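Local atomic coordinates of periplasmic binding protein/LacI transcriptional regulator (Shewanella sp. ANA-3, PDB entry 5OCP), a protein that binds L-arabinofuranose, in both its alpha and beta forms, and as the periplasmic component of an ABC transporter probably delivers it for uptake. Residues I61-V66 against I86-I91; G9-W14 against A38-E43. All coordinates share one frame; numbering follows the deposited sequence.

How the contacts relate
From the N terminus the chain runs up strand 2-7 into the loop that begins contact 2, through helix 13-29 and strand 32-37, and returns at 38-43 to close that loop. Helix 42-54 then leads to strand 59-62, where contact 1 opens; helix 71-79 and strand 84-87 complete it. The two loops follow in series, neither enclosing the other. Both contacts lie at the C-terminal strand ends of one parallel sheet, where 32-37, 2-7, 59-62 and 84-87 are successive neighbours, in one lobe of the periplasmic binding fold. They meet where Val65 packs on Gln42, and Arg89 and Glu11, a long, weak ion pair, bring both to the same sugar.

Contact 1 of 2, residues I61-V66 against I86-I91; sequences IIAPVV and IVDRNI. With AHR (alpha-L-arabinofuranose), chain I; FUB (beta-L-arabinofuranose), chain J.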
loop_
_atom_site.group_PDB
_atom_site.type_symbol
_atom_site.label_atom_id
_atom_site.label_comp_id
_atom_site.label_asym_id
_atom_site.label_seq_id
_atom_site.Cartn_x
_atom_site.Cartn_y
_atom_site.Cartn_z
ATOM N N ILE A 61 16.493 -5.546 -3.630
ATOM C CA ILE A 61 15.370 -4.667 -3.138
ATOM C C ILE A 61 14.390 -5.628 -2.445
ATOM O O ILE A 61 14.022 -6.716 -2.971
ATOM C CB ILE A 61 14.685 -4.001 -4.290
ATOM C CG1 ILE A 61 15.690 -3.090 -5.029
ATOM C CG2 ILE A 61 13.461 -3.165 -3.794
ATOM C CD1 ILE A 61 15.156 -2.555 -6.351
ATOM N N ILE A 62 13.958 -5.215 -1.264
ATOM C CA ILE A 62 12.968 -5.984 -0.454
ATOM C C ILE A 62 11.718 -5.098 -0.118
ATOM O O ILE A 62 11.922 -3.979 0.371
ATOM C CB ILE A 62 13.537 -6.531 0.876
ATOM C CG1 ILE A 62 14.763 -7.372 0.651
ATOM C CG2 ILE A 62 12.431 -7.212 1.684
ATOM C CD1 ILE A 62 15.465 -7.743 1.947
ATOM N N ALA A 63 10.486 -5.542 -0.467
ATOM C CA ALA A 63 9.271 -4.942 -0.033
ATOM C C ALA A 63 8.802 -5.849 1.111
ATOM O O ALA A 63 8.251 -6.919 0.859
ATOM C CB ALA A 63 8.210 -4.918 -1.142
ATOM N N PRO A 64 9.094 -5.499 2.365
ATOM C CA PRO A 64 8.900 -6.522 3.409
ATOM C C PRO A 64 7.456 -6.705 3.870
ATOM O O PRO A 64 6.744 -5.729 4.118
ATOM C CB PRO A 64 9.755 -5.964 4.541
ATOM C CG PRO A 64 9.597 -4.463 4.381
ATOM C CD PRO A 64 9.726 -4.282 2.913
ATOM N N VAL A 65 6.971 -7.946 3.933
ATOM C CA VAL A 65 5.547 -8.164 4.289
ATOM C C VAL A 65 5.169 -7.703 5.701
ATOM O O VAL A 65 4.104 -7.119 5.923
ATOM C CB VAL A 65 5.105 -9.652 4.004
ATOM C CG1 VAL A 65 5.919 -10.662 4.808
ATOM C CG2 VAL A 65 3.594 -9.771 4.119
ATOM N N VAL A 66 6.111 -7.985 6.623
ATOM C CA VAL A 66 5.996 -7.575 8.027
ATOM C C VAL A 66 7.338 -7.022 8.422
ATOM O O VAL A 66 8.317 -7.083 7.641
ATOM C CB VAL A 66 5.561 -8.749 8.969
ATOM C CG1 VAL A 66 4.156 -9.221 8.537
ATOM C CG2 VAL A 66 6.585 -9.881 8.983
ATOM N N ILE A 86 15.235 -1.082 0.974
ATOM C CA ILE A 86 13.910 -1.437 1.398
ATOM C C ILE A 86 12.957 -0.538 0.691
ATOM O O ILE A 86 13.203 0.665 0.562
ATOM C CB ILE A 86 13.784 -1.210 2.930
ATOM C CG1 ILE A 86 14.847 -1.955 3.724
ATOM C CG2 ILE A 86 12.388 -1.557 3.441
ATOM C CD1 ILE A 86 14.831 -3.469 3.502
ATOM N N VAL A 87 11.809 -1.066 0.221
ATOM C CA VAL A 87 10.796 -0.285 -0.438
ATOM C C VAL A 87 9.401 -0.616 0.150
ATOM O O VAL A 87 9.153 -1.707 0.622
ATOM C CB VAL A 87 10.719 -0.510 -1.941
ATOM C CG1 VAL A 87 12.018 -0.010 -2.585
ATOM C CG2 VAL A 87 10.474 -1.965 -2.295
ATOM N N ASP A 88 8.558 0.387 0.124
ATOM C CA ASP A 88 7.124 0.243 0.422
ATOM C C ASP A 88 6.962 0.151 1.914
ATOM O O ASP A 88 6.914 1.213 2.575
ATOM C CB ASP A 88 6.499 -0.860 -0.459
ATOM C CG ASP A 88 5.131 -1.343 0.072
ATOM O OD1 ASP A 88 4.403 -0.523 0.710
ATOM O OD2 ASP A 88 4.797 -2.567 -0.083
ATOM N N ARG A 89 6.948 -1.034 2.496
ATOM C CA ARG A 89 6.827 -1.184 3.942
ATOM C C ARG A 89 8.191 -1.026 4.618
ATOM O O ARG A 89 9.182 -0.571 3.980
ATOM C CB ARG A 89 6.100 -2.473 4.312
ATOM C CG ARG A 89 4.738 -2.558 3.645
ATOM C CD ARG A 89 4.033 -3.870 3.966
ATOM N NE ARG A 89 2.727 -3.935 3.236
ATOM C CZ ARG A 89 1.975 -5.042 3.182
ATOM N NH1 ARG A 89 2.350 -6.176 3.748
ATOM N NH2 ARG A 89 0.857 -5.053 2.433
ATOM N N ASN A 90 8.189 -1.257 5.908
ATOM C CA ASN A 90 9.423 -1.025 6.685
ATOM C C ASN A 90 9.849 -2.306 7.371
ATOM O O ASN A 90 9.103 -3.259 7.586
ATOM C CB ASN A 90 9.239 0.082 7.745
ATOM C CG ASN A 90 10.550 0.754 8.182
ATOM O OD1 ASN A 90 11.599 0.551 7.580
ATOM N ND2 ASN A 90 10.490 1.479 9.294
ATOM N N ILE A 91 11.089 -2.288 7.840
ATOM C CA ILE A 91 11.646 -3.351 8.675
ATOM C C ILE A 91 12.002 -2.726 10.034
ATOM O O ILE A 91 12.211 -1.512 10.116
ATOM C CB ILE A 91 12.873 -3.994 8.010
ATOM C CG1 ILE A 91 14.012 -2.999 7.897
ATOM C CG2 ILE A 91 12.511 -4.615 6.655
ATOM C CD1 ILE A 91 15.331 -3.572 7.370
HETATM O O5 AHR I . 2.181 -1.567 1.480
HETATM C C5 AHR I . 1.248 -0.947 0.651
HETATM C C4 AHR I . -0.121 -1.577 0.832
HETATM O O4 AHR I . -0.066 -2.973 0.657
HETATM C C3 AHR I . -1.149 -1.010 -0.164
HETATM O O3 AHR I . -1.678 0.163 0.362
HETATM C C2 AHR I . -2.090 -2.200 -0.256
HETATM O O2 AHR I . -2.916 -2.244 -1.382
HETATM C C1 AHR I . -1.068 -3.322 -0.310
HETATM O O1 AHR I . -1.657 -4.463 0.055
HETATM O O5 FUB J . 2.180 -1.566 1.479
HETATM C C5 FUB J . 1.244 -0.953 0.648
HETATM C C4 FUB J . -0.124 -1.588 0.828
HETATM O O4 FUB J . -0.077 -2.986 0.672
HETATM C C3 FUB J . -1.152 -1.031 -0.168
HETATM O O3 FUB J . -1.668 0.155 0.352
HETATM C C2 FUB J . -2.141 -2.190 -0.213
HETATM O O2 FUB J . -2.927 -2.242 -1.380
HETATM C C1 FUB J . -1.297 -3.436 0.054
HETATM O O1 FUB J . -0.949 -3.941 -1.140
HETATM O O HOH W 1 6.123 -4.422 6.949
#
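Parallel strands 59-62 and 84-87 run side by side at Ile62 and Ile86, their CA atoms 5.0 Å apart, as the two strands of a beta-alpha-beta unit connected through helix 71-79. Val87 N donates to Ile62 O (2.9 Å, 162°), the only backbone hydrogen bond between the two segments. Ile61 CG2, anti to its backbone N, rests against both methyls of Val87, 3.6 Å from CG2. The Pro64 ring lies against Ile86 CG2 through its CD and against Ile91 CG2 through its CG.

Extended from CG to NE, Arg89 passes Pro64 O and enters the sugar site. Arg89 NH1 reaches a lone pair of Val65 O in the carbonyl plane by a bent bond (2.9 Å, 141°). Arg89 NE donates to O5 of the arabinofuranose (3.0 Å) and its NH2 to O4 (2.9 Å), atoms that nearly coincide in the two anomers. Asp88 OD1 also approaches O5, while its OD2 forms a salt bridge with Arg15. A leucine in place of Arg89 has none of these donors, and would probably leave O4, O5 and Val65 O each a bond short and loosen the hold on the sugar. One water donates to both Pro64 O (3.2 Å) and Asn90 O (3.3 Å).

Contact 2 of 2, residues G9-W14 against A38-E43; sequences GSESGW and AQQKQE. With FUB (beta-L-arabinofuranose), chain J; AHR (alpha-L-arabinofuranose), chain I.
Gln40 OE1 accepts the backbone N-H of Ser10 in a nearly straight bond, 2.9 Å long with 170° at the hydrogen, and the donor lies in the amide plane on a lone pair of that oxygen. From the other end of the same amide, Gln40 NE2 donates to Glu11 OE1 (2.9 Å). It reaches that oxygen from above the carboxylate plane, the two flat groups being turned 77° apart. One glutamine side chain thus holds two successive residues, Ser10 by its backbone and Glu11 by its carboxylate. Gly9 CA lies 3.4 Å from Gln40 OE1, and a beta carbon there would collide with it.

Glu11 links this clamp to the arabinofuranose pocket. The Glu11 chain is bent at chi2 (-76°); OE1 faces Gln40, while OE2 forms a salt bridge with Arg15 and comes 2.6 Å from O1 of either anomer. Gln40 is thus a second-shell residue that would help fix the rotation of a first-shell carboxylate. Next along, Ser12 OG caps the N terminus of helix 13-29 at Arg15 N and sits 2.9 Å from O2 of the sugar, and Trp14 CZ3 approaches sugar C5.

Ala38 to Lys41 form a type I' turn that leads into helix 42-54. Backbone bonds of Ala38 with Gln7 and of Gln40 with Val8 carry the pairing of strands 2-7 and 32-37 beyond their ends, and the Gln40 side chain spans from this turn to the loop entering helix 13-29.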
loop_
_atom_site.group_PDB
_atom_site.type_symbol
_atom_site.label_atom_id
_atom_site.label_comp_id
_atom_site.label_asym_id
_atom_site.label_seq_id
_atom_site.Cartn_x
_atom_site.Cartn_y
_atom_site.Cartn_z
ATOM N N GLY A 9 3.719 -10.346 -2.612
ATOM C CA GLY A 9 2.643 -11.166 -3.144
ATOM C C GLY A 9 1.803 -10.401 -4.143
ATOM O O GLY A 9 2.313 -9.530 -4.833
ATOM N N SER A 10 0.510 -10.698 -4.162
ATOM C CA SER A 10 -0.438 -10.141 -5.131
ATOM C C SER A 10 -1.787 -9.902 -4.487
ATOM O O SER A 10 -2.833 -10.074 -5.111
ATOM C CB SER A 10 -0.494 -11.051 -6.366
ATOM O OG SER A 10 -0.909 -12.310 -5.934
ATOM N N GLU A 11 -1.788 -9.486 -3.217
ATOM C CA GLU A 11 -3.006 -9.361 -2.437
ATOM C C GLU A 11 -4.017 -8.286 -2.948
ATOM O O GLU A 11 -5.193 -8.351 -2.632
ATOM C CB GLU A 11 -2.696 -9.098 -0.951
ATOM C CG GLU A 11 -2.097 -7.735 -0.551
ATOM C CD GLU A 11 -0.606 -7.539 -0.855
ATOM O OE1 GLU A 11 0.066 -8.470 -1.347
ATOM O OE2 GLU A 11 -0.124 -6.391 -0.709
ATOM N N SER A 12 -3.515 -7.263 -3.650
ATOM C CA SER A 12 -4.324 -6.128 -4.094
ATOM C C SER A 12 -3.875 -5.837 -5.504
ATOM O O SER A 12 -2.716 -6.057 -5.893
ATOM C CB SER A 12 -4.163 -4.854 -3.162
ATOM O OG SER A 12 -2.827 -4.382 -3.306
ATOM N N GLY A 13 -4.778 -5.224 -6.242
ATOM C CA GLY A 13 -4.437 -4.596 -7.462
ATOM C C GLY A 13 -3.354 -3.543 -7.373
ATOM O O GLY A 13 -2.483 -3.441 -8.308
ATOM N N TRP A 14 -3.293 -2.792 -6.282
ATOM C CA TRP A 14 -2.145 -1.930 -6.073
ATOM C C TRP A 14 -0.801 -2.698 -6.108
ATOM O O TRP A 14 0.155 -2.313 -6.845
ATOM C CB TRP A 14 -2.236 -1.056 -4.789
ATOM C CG TRP A 14 -1.048 -0.152 -4.748
ATOM C CD1 TRP A 14 -0.953 1.128 -5.363
ATOM C CD2 TRP A 14 0.247 -0.383 -4.193
ATOM N NE1 TRP A 14 0.312 1.642 -5.174
ATOM C CE2 TRP A 14 1.078 0.729 -4.539
ATOM C CE3 TRP A 14 0.843 -1.442 -3.501
ATOM C CZ2 TRP A 14 2.396 0.820 -4.113
ATOM C CZ3 TRP A 14 2.129 -1.333 -3.073
ATOM C CH2 TRP A 14 2.908 -0.227 -3.401
ATOM N N ALA A 38 6.459 -13.774 -3.235
ATOM C CA ALA A 38 6.459 -14.635 -2.018
ATOM C C ALA A 38 5.117 -15.201 -1.636
ATOM O O ALA A 38 5.001 -15.956 -0.614
ATOM C CB ALA A 38 7.061 -13.856 -0.856
ATOM N N GLN A 39 4.071 -14.951 -2.403
ATOM C CA GLN A 39 2.765 -15.464 -2.073
ATOM C C GLN A 39 2.304 -15.197 -0.645
ATOM O O GLN A 39 1.752 -16.059 0.047
ATOM C CB GLN A 39 2.628 -16.953 -2.490
ATOM C CG GLN A 39 2.982 -17.113 -3.969
ATOM C CD GLN A 39 2.866 -18.541 -4.513
ATOM O OE1 GLN A 39 2.794 -19.495 -3.771
ATOM N NE2 GLN A 39 2.920 -18.664 -5.837
ATOM N N GLN A 40 2.567 -13.970 -0.228
ATOM C CA GLN A 40 2.177 -13.479 1.111
ATOM C C GLN A 40 3.008 -14.012 2.296
ATOM O O GLN A 40 2.661 -13.666 3.441
ATOM C CB GLN A 40 0.680 -13.591 1.402
ATOM C CG GLN A 40 -0.298 -13.498 0.217
ATOM C CD GLN A 40 -0.136 -12.274 -0.675
ATOM O OE1 GLN A 40 -0.279 -12.392 -1.964
ATOM N NE2 GLN A 40 0.124 -11.083 -0.029
ATOM N N LYS A 41 4.028 -14.833 2.079
ATOM C CA LYS A 41 4.755 -15.480 3.194
ATOM C C LYS A 41 6.159 -14.924 3.372
ATOM O O LYS A 41 7.003 -14.985 2.456
ATOM C CB LYS A 41 4.774 -16.990 3.019
ATOM C CG LYS A 41 3.368 -17.557 2.948
ATOM C CD LYS A 41 3.455 -19.052 2.700
ATOM C CE LYS A 41 2.086 -19.712 2.914
ATOM N NZ LYS A 41 2.252 -21.104 3.457
ATOM N N GLN A 42 6.479 -14.412 4.572
ATOM C CA GLN A 42 7.785 -13.881 4.814
ATOM C C GLN A 42 8.878 -14.922 4.570
ATOM O O GLN A 42 9.973 -14.648 4.079
ATOM C CB GLN A 42 7.892 -13.308 6.257
ATOM C CG GLN A 42 9.345 -12.879 6.570
ATOM C CD GLN A 42 9.457 -12.188 7.883
ATOM O OE1 GLN A 42 8.635 -12.487 8.763
ATOM N NE2 GLN A 42 10.445 -11.211 8.036
ATOM N N GLU A 43 8.594 -16.166 4.932
ATOM C CA GLU A 43 9.554 -17.181 4.708
ATOM C C GLU A 43 9.972 -17.329 3.277
ATOM O O GLU A 43 11.108 -17.585 3.000
ATOM C CB GLU A 43 9.046 -18.538 5.260
ATOM C CG GLU A 43 9.516 -18.742 6.668
ATOM C CD GLU A 43 11.075 -18.630 6.809
ATOM O OE1 GLU A 43 11.557 -17.983 7.783
ATOM O OE2 GLU A 43 11.831 -19.109 5.897
HETATM O O5 FUB J . 2.180 -1.566 1.479
HETATM C C5 FUB J . 1.244 -0.953 0.648
HETATM C C4 FUB J . -0.124 -1.588 0.828
HETATM O O4 FUB J . -0.077 -2.986 0.672
HETATM C C3 FUB J . -1.152 -1.031 -0.168
HETATM O O3 FUB J . -1.668 0.155 0.352
HETATM C C2 FUB J . -2.141 -2.190 -0.213
HETATM O O2 FUB J . -2.927 -2.242 -1.380
HETATM C C1 FUB J . -1.297 -3.436 0.054
HETATM O O1 FUB J . -0.949 -3.941 -1.140
HETATM O O5 AHR I . 2.181 -1.567 1.480
HETATM C C5 AHR I . 1.248 -0.947 0.651
HETATM C C4 AHR I . -0.121 -1.577 0.832
HETATM O O4 AHR I . -0.066 -2.973 0.657
HETATM C C3 AHR I . -1.149 -1.010 -0.164
HETATM O O3 AHR I . -1.678 0.163 0.362
HETATM C C2 AHR I . -2.090 -2.200 -0.256
HETATM O O2 AHR I . -2.916 -2.244 -1.382
HETATM C C1 AHR I . -1.068 -3.322 -0.310
HETATM O O1 AHR I . -1.657 -4.463 0.055
#